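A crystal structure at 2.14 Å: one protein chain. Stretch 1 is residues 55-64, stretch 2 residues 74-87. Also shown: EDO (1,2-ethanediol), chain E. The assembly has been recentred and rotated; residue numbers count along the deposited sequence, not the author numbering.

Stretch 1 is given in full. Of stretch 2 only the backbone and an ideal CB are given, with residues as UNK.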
# COMPACT_ATOMS: atom_id res chain seq x y z
N GLN A 55 0.82 -3.21 -0.57
CA GLN A 55 1.83 -2.91 0.43
C GLN A 55 3.06 -3.72 0.07
O GLN A 55 3.31 -4.71 0.70
CB GLN A 55 1.32 -3.35 1.79
CG GLN A 55 -0.12 -2.90 2.09
CD GLN A 55 -0.50 -3.05 3.54
OE1 GLN A 55 -0.08 -2.27 4.39
NE2 GLN A 55 -1.30 -4.06 3.84
N PHE A 56 3.78 -3.30 -0.99
CA PHE A 56 4.82 -4.12 -1.68
C PHE A 56 6.09 -4.26 -0.86
O PHE A 56 6.74 -5.29 -0.87
CB PHE A 56 5.16 -3.50 -3.03
CG PHE A 56 4.01 -3.46 -4.01
CD1 PHE A 56 3.18 -4.54 -4.16
CD2 PHE A 56 3.80 -2.36 -4.81
CE1 PHE A 56 2.14 -4.52 -5.05
CE2 PHE A 56 2.74 -2.35 -5.70
CZ PHE A 56 1.93 -3.42 -5.80
N GLU A 57 6.41 -3.23 -0.11
CA GLU A 57 7.54 -3.25 0.80
C GLU A 57 7.39 -4.19 1.98
O GLU A 57 8.21 -5.03 2.22
CB GLU A 57 7.78 -1.83 1.31
CG GLU A 57 8.97 -1.78 2.07
CD GLU A 57 10.08 -1.17 1.28
OE1 GLU A 57 10.63 -0.19 1.82
OE2 GLU A 57 10.37 -1.65 0.12
N LEU A 58 6.33 -4.03 2.75
CA LEU A 58 5.93 -5.09 3.68
C LEU A 58 5.90 -6.48 2.99
O LEU A 58 6.43 -7.41 3.54
CB LEU A 58 4.60 -4.73 4.34
CG LEU A 58 4.55 -3.58 5.36
CD1 LEU A 58 3.15 -3.50 5.91
CD2 LEU A 58 5.58 -3.65 6.53
N ALA A 59 5.31 -6.63 1.79
CA ALA A 59 5.29 -7.97 1.14
C ALA A 59 6.72 -8.53 0.90
O ALA A 59 7.02 -9.67 1.23
CB ALA A 59 4.46 -7.97 -0.18
N GLN A 60 7.62 -7.69 0.41
CA GLN A 60 8.94 -8.16 0.03
C GLN A 60 9.75 -8.59 1.28
O GLN A 60 10.53 -9.53 1.26
CB GLN A 60 9.70 -7.03 -0.65
CG GLN A 60 11.13 -7.38 -0.90
CD GLN A 60 12.01 -6.21 -0.73
OE1 GLN A 60 12.57 -5.99 0.37
NE2 GLN A 60 12.18 -5.44 -1.79
N GLU A 61 9.59 -7.84 2.35
CA GLU A 61 10.34 -8.08 3.54
C GLU A 61 9.77 -9.35 4.22
O GLU A 61 10.51 -10.19 4.77
CB GLU A 61 10.21 -6.80 4.35
CG GLU A 61 10.64 -6.81 5.79
CD GLU A 61 9.71 -5.89 6.65
OE1 GLU A 61 9.46 -4.72 6.25
OE2 GLU A 61 9.20 -6.37 7.70
N LEU A 62 8.45 -9.52 4.20
CA LEU A 62 7.89 -10.83 4.61
C LEU A 62 8.38 -11.97 3.75
O LEU A 62 8.87 -12.97 4.26
CB LEU A 62 6.35 -10.90 4.63
CG LEU A 62 5.82 -12.22 5.18
CD1 LEU A 62 6.31 -12.40 6.65
CD2 LEU A 62 4.33 -12.14 5.15
N LEU A 63 8.20 -11.85 2.45
CA LEU A 63 8.73 -12.92 1.54
C LEU A 63 10.15 -13.34 1.73
O LEU A 63 10.47 -14.46 1.44
CB LEU A 63 8.53 -12.57 0.11
CG LEU A 63 7.04 -12.54 -0.21
CD1 LEU A 63 6.91 -11.87 -1.50
CD2 LEU A 63 6.55 -13.95 -0.31
N ALA A 64 11.00 -12.47 2.27
CA ALA A 64 12.43 -12.73 2.47
C ALA A 64 12.72 -13.62 3.66
O ALA A 64 13.87 -14.06 3.88
CB ALA A 64 13.17 -11.41 2.66
N UNK A 74 3.39 -21.29 -4.94
CA UNK A 74 2.67 -20.08 -4.69
C UNK A 74 3.69 -18.99 -4.32
O UNK A 74 3.59 -17.89 -4.78
CB UNK A 74 1.63 -20.28 -3.59
N UNK A 75 4.71 -19.32 -3.55
CA UNK A 75 5.79 -18.39 -3.17
C UNK A 75 6.47 -17.88 -4.45
O UNK A 75 6.58 -16.68 -4.63
CB UNK A 75 6.81 -19.07 -2.25
N UNK A 76 6.88 -18.79 -5.34
CA UNK A 76 7.45 -18.39 -6.66
C UNK A 76 6.61 -17.37 -7.38
O UNK A 76 7.09 -16.31 -7.73
CB UNK A 76 7.61 -19.61 -7.56
N UNK A 77 5.35 -17.67 -7.62
CA UNK A 77 4.49 -16.76 -8.32
C UNK A 77 4.44 -15.39 -7.57
O UNK A 77 4.30 -14.37 -8.23
CB UNK A 77 3.09 -17.37 -8.46
N UNK A 78 4.56 -15.38 -6.24
CA UNK A 78 4.48 -14.15 -5.47
C UNK A 78 5.76 -13.29 -5.62
O UNK A 78 5.72 -12.04 -5.61
CB UNK A 78 4.24 -14.48 -4.00
N UNK A 79 6.91 -13.97 -5.61
CA UNK A 79 8.15 -13.35 -5.99
C UNK A 79 7.99 -12.66 -7.35
O UNK A 79 8.35 -11.53 -7.52
CB UNK A 79 9.28 -14.39 -6.03
N UNK A 80 7.37 -13.34 -8.31
CA UNK A 80 7.41 -12.89 -9.67
C UNK A 80 6.51 -11.72 -9.72
O UNK A 80 6.76 -10.80 -10.47
CB UNK A 80 7.01 -13.97 -10.67
N UNK A 81 5.41 -11.77 -8.95
CA UNK A 81 4.48 -10.64 -8.89
C UNK A 81 5.12 -9.40 -8.31
O UNK A 81 4.94 -8.31 -8.86
CB UNK A 81 3.25 -11.01 -8.06
N UNK A 82 5.90 -9.57 -7.23
CA UNK A 82 6.56 -8.45 -6.60
C UNK A 82 7.56 -7.86 -7.54
O UNK A 82 7.72 -6.67 -7.63
CB UNK A 82 7.23 -8.87 -5.29
N UNK A 83 8.26 -8.69 -8.30
CA UNK A 83 9.27 -8.19 -9.24
C UNK A 83 8.65 -7.46 -10.42
O UNK A 83 9.09 -6.39 -10.77
CB UNK A 83 10.13 -9.35 -9.75
N UNK A 84 7.59 -7.99 -11.03
CA UNK A 84 6.85 -7.19 -12.00
C UNK A 84 6.29 -5.85 -11.42
O UNK A 84 6.42 -4.83 -12.05
CB UNK A 84 5.70 -8.03 -12.55
N UNK A 85 5.73 -5.84 -10.19
CA UNK A 85 5.16 -4.60 -9.66
C UNK A 85 6.26 -3.56 -9.49
O UNK A 85 6.05 -2.36 -9.76
CB UNK A 85 4.45 -4.85 -8.33
N UNK A 86 7.42 -4.02 -9.05
CA UNK A 86 8.45 -3.06 -8.69
C UNK A 86 9.18 -2.50 -9.91
O UNK A 86 9.71 -1.38 -9.87
CB UNK A 86 9.46 -3.71 -7.74
N UNK A 87 9.16 -3.24 -11.02
CA UNK A 87 9.62 -2.68 -12.28
C UNK A 87 8.63 -1.63 -12.78
O UNK A 87 9.03 -0.58 -13.26
CB UNK A 87 9.81 -3.78 -13.32
C1 EDO E . 2.20 -1.98 -10.32
O1 EDO E . 3.38 -1.30 -9.80
C2 EDO E . 1.79 -1.36 -11.65
O2 EDO E . 0.38 -1.30 -11.83

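Stretch 2 is helical throughout, and its axis passes 10.7 Å from that of helix 56-63, the N-to-C directions 142° apart. Stretch 1 offers it Phe-56, Ala-59, Gln-60 and Leu-63, a largely apolar strip, so carbon-rich side chains are expected where CA-to-CB leads there.

Position 74 has nothing of stretch 1 within 5.5 Å of its ideal CB, and many residues would suit; it is Ser-74, rotamer p.

At 75 the bond points sideways, with the ideal CB 5.5 Å from Leu-63 CD2. A side chain of some length, aliphatic or aromatic, could extend along Leu-63. Tyr-75, with chi1 t, does so: its CD1 lies 4.1 Å from Leu-63 CD2, and the ring edge meets the backbone, Tyr-75 CE1 to Leu-63 O being 3.6 Å.

Positions 76 and 77 are out of reach and undemanding; they hold Lys-76 and Ser-77.

Position 78 points toward stretch 1, its ideal CB 4.4 Å from Leu-63 CD2, which favours Ala, Val, Leu, Ile or Met. It is Leu-78, whose CD2 packs 4.2 Å from Leu-63 CD2.

Position 79 points sideways, yet the CA of position 79 is 7.6 Å from Leu-63 CA; a flexible aliphatic chain could bend back. Ile-79 does, placing CD1 4.2 Å from Leu-63 CD1.

Positions 80 and 81 face no part of stretch 1, so small or polar residues serve equally; they are Ala-80 and Lys-81.

At 82 the bond is again sideways, but the ideal CB is 4.8 Å from Leu-63 CD1. The CA of position 82 is 6.8 Å from Phe-56 CA. A branched aliphatic or Met could reach between these residues. Leu-82 (t, p) spreads its methyls: CD1 lies 3.8 Å from Phe-56 CB, while CD2 is 4.2 Å from Leu-63 CD1 and a tight 3.1 Å from Gln-60 CB. Leu-63 thereby becomes a knob among Tyr-75, Leu-78, Ile-79 and Leu-82.

Positions 83 and 84 are out of reach and permissive; they are Glu-83 and Leu-84.

Position 85 points toward stretch 1, its ideal CB 3.8 Å from Phe-56 CZ. A flat ring or an aliphatic chain would suit that aromatic surface. His-85 forms an offset stack, centroids 4.6 Å apart and planes at 15°, and its CB sits over the Phe-56 face, 3.9 Å from the centroid.

Position 86 points sideways; a long polar chain could approach the Gln-60 amide. Gln-86 comes near, but its OE1 remains 4.2 Å from Gln-60 NE2, without a hydrogen bond. Gln-86 NE2 donates a hydrogen bond to Glu-83 OE2 at 3.1 Å.

Position 87 is unconstrained by stretch 1. Gln-87 NE2 donates to Glu-83 OE1 at 2.8 Å.

Stretch 2 (74-87) SYKSLIAKLELHQQ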
# COMPACT_ATOMS: atom_id res chain seq x y z
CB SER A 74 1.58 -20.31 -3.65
OG SER A 74 2.14 -20.69 -2.41
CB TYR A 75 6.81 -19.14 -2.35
CG TYR A 75 8.14 -18.44 -2.19
CD1 TYR A 75 8.35 -17.47 -1.20
CD2 TYR A 75 9.19 -18.75 -3.03
CE1 TYR A 75 9.58 -16.82 -1.08
CE2 TYR A 75 10.39 -18.12 -2.91
CZ TYR A 75 10.59 -17.17 -1.92
OH TYR A 75 11.83 -16.57 -1.82
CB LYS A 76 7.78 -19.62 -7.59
CG LYS A 76 9.01 -20.38 -7.08
CD LYS A 76 9.24 -21.79 -7.61
CE LYS A 76 9.39 -22.72 -6.39
NZ LYS A 76 10.24 -23.92 -6.57
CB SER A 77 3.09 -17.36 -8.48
OG SER A 77 3.16 -18.35 -9.53
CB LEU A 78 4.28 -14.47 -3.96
CG LEU A 78 2.92 -14.34 -3.20
CD1 LEU A 78 1.69 -14.62 -4.07
CD2 LEU A 78 2.93 -15.21 -1.91
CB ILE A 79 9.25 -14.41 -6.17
CG1 ILE A 79 9.62 -15.06 -4.83
CG2 ILE A 79 10.49 -13.78 -6.80
CD1 ILE A 79 9.73 -14.15 -3.60
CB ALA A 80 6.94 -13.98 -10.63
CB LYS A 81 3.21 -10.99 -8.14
CG LYS A 81 2.17 -11.82 -9.08
CD LYS A 81 0.95 -12.26 -8.19
CE LYS A 81 -0.15 -12.64 -9.08
NZ LYS A 81 -1.38 -12.66 -8.19
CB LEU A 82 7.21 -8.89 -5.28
CG LEU A 82 7.82 -7.80 -4.38
CD1 LEU A 82 6.62 -6.88 -3.94
CD2 LEU A 82 8.57 -8.38 -3.18
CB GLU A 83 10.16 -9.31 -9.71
CG GLU A 83 11.14 -8.81 -10.81
CD GLU A 83 12.20 -7.75 -10.26
OE1 GLU A 83 12.62 -6.85 -11.05
OE2 GLU A 83 12.62 -7.84 -9.06
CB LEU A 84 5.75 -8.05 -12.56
CG LEU A 84 6.18 -9.25 -13.36
CD1 LEU A 84 4.92 -10.02 -13.68
CD2 LEU A 84 6.91 -8.79 -14.63
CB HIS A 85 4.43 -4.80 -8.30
CG HIS A 85 3.07 -5.44 -8.46
ND1 HIS A 85 2.11 -4.93 -9.31
CD2 HIS A 85 2.55 -6.57 -7.93
CE1 HIS A 85 1.05 -5.71 -9.30
NE2 HIS A 85 1.29 -6.72 -8.47
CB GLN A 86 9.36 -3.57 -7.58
CG GLN A 86 10.06 -4.90 -7.80
CD GLN A 86 10.48 -5.60 -6.46
OE1 GLN A 86 10.10 -5.14 -5.37
NE2 GLN A 86 11.24 -6.71 -6.56
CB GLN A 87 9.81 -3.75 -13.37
CG GLN A 87 10.60 -4.94 -12.93
CD GLN A 87 11.17 -5.79 -14.09
OE1 GLN A 87 10.64 -5.85 -15.23
NE2 GLN A 87 12.24 -6.49 -13.76
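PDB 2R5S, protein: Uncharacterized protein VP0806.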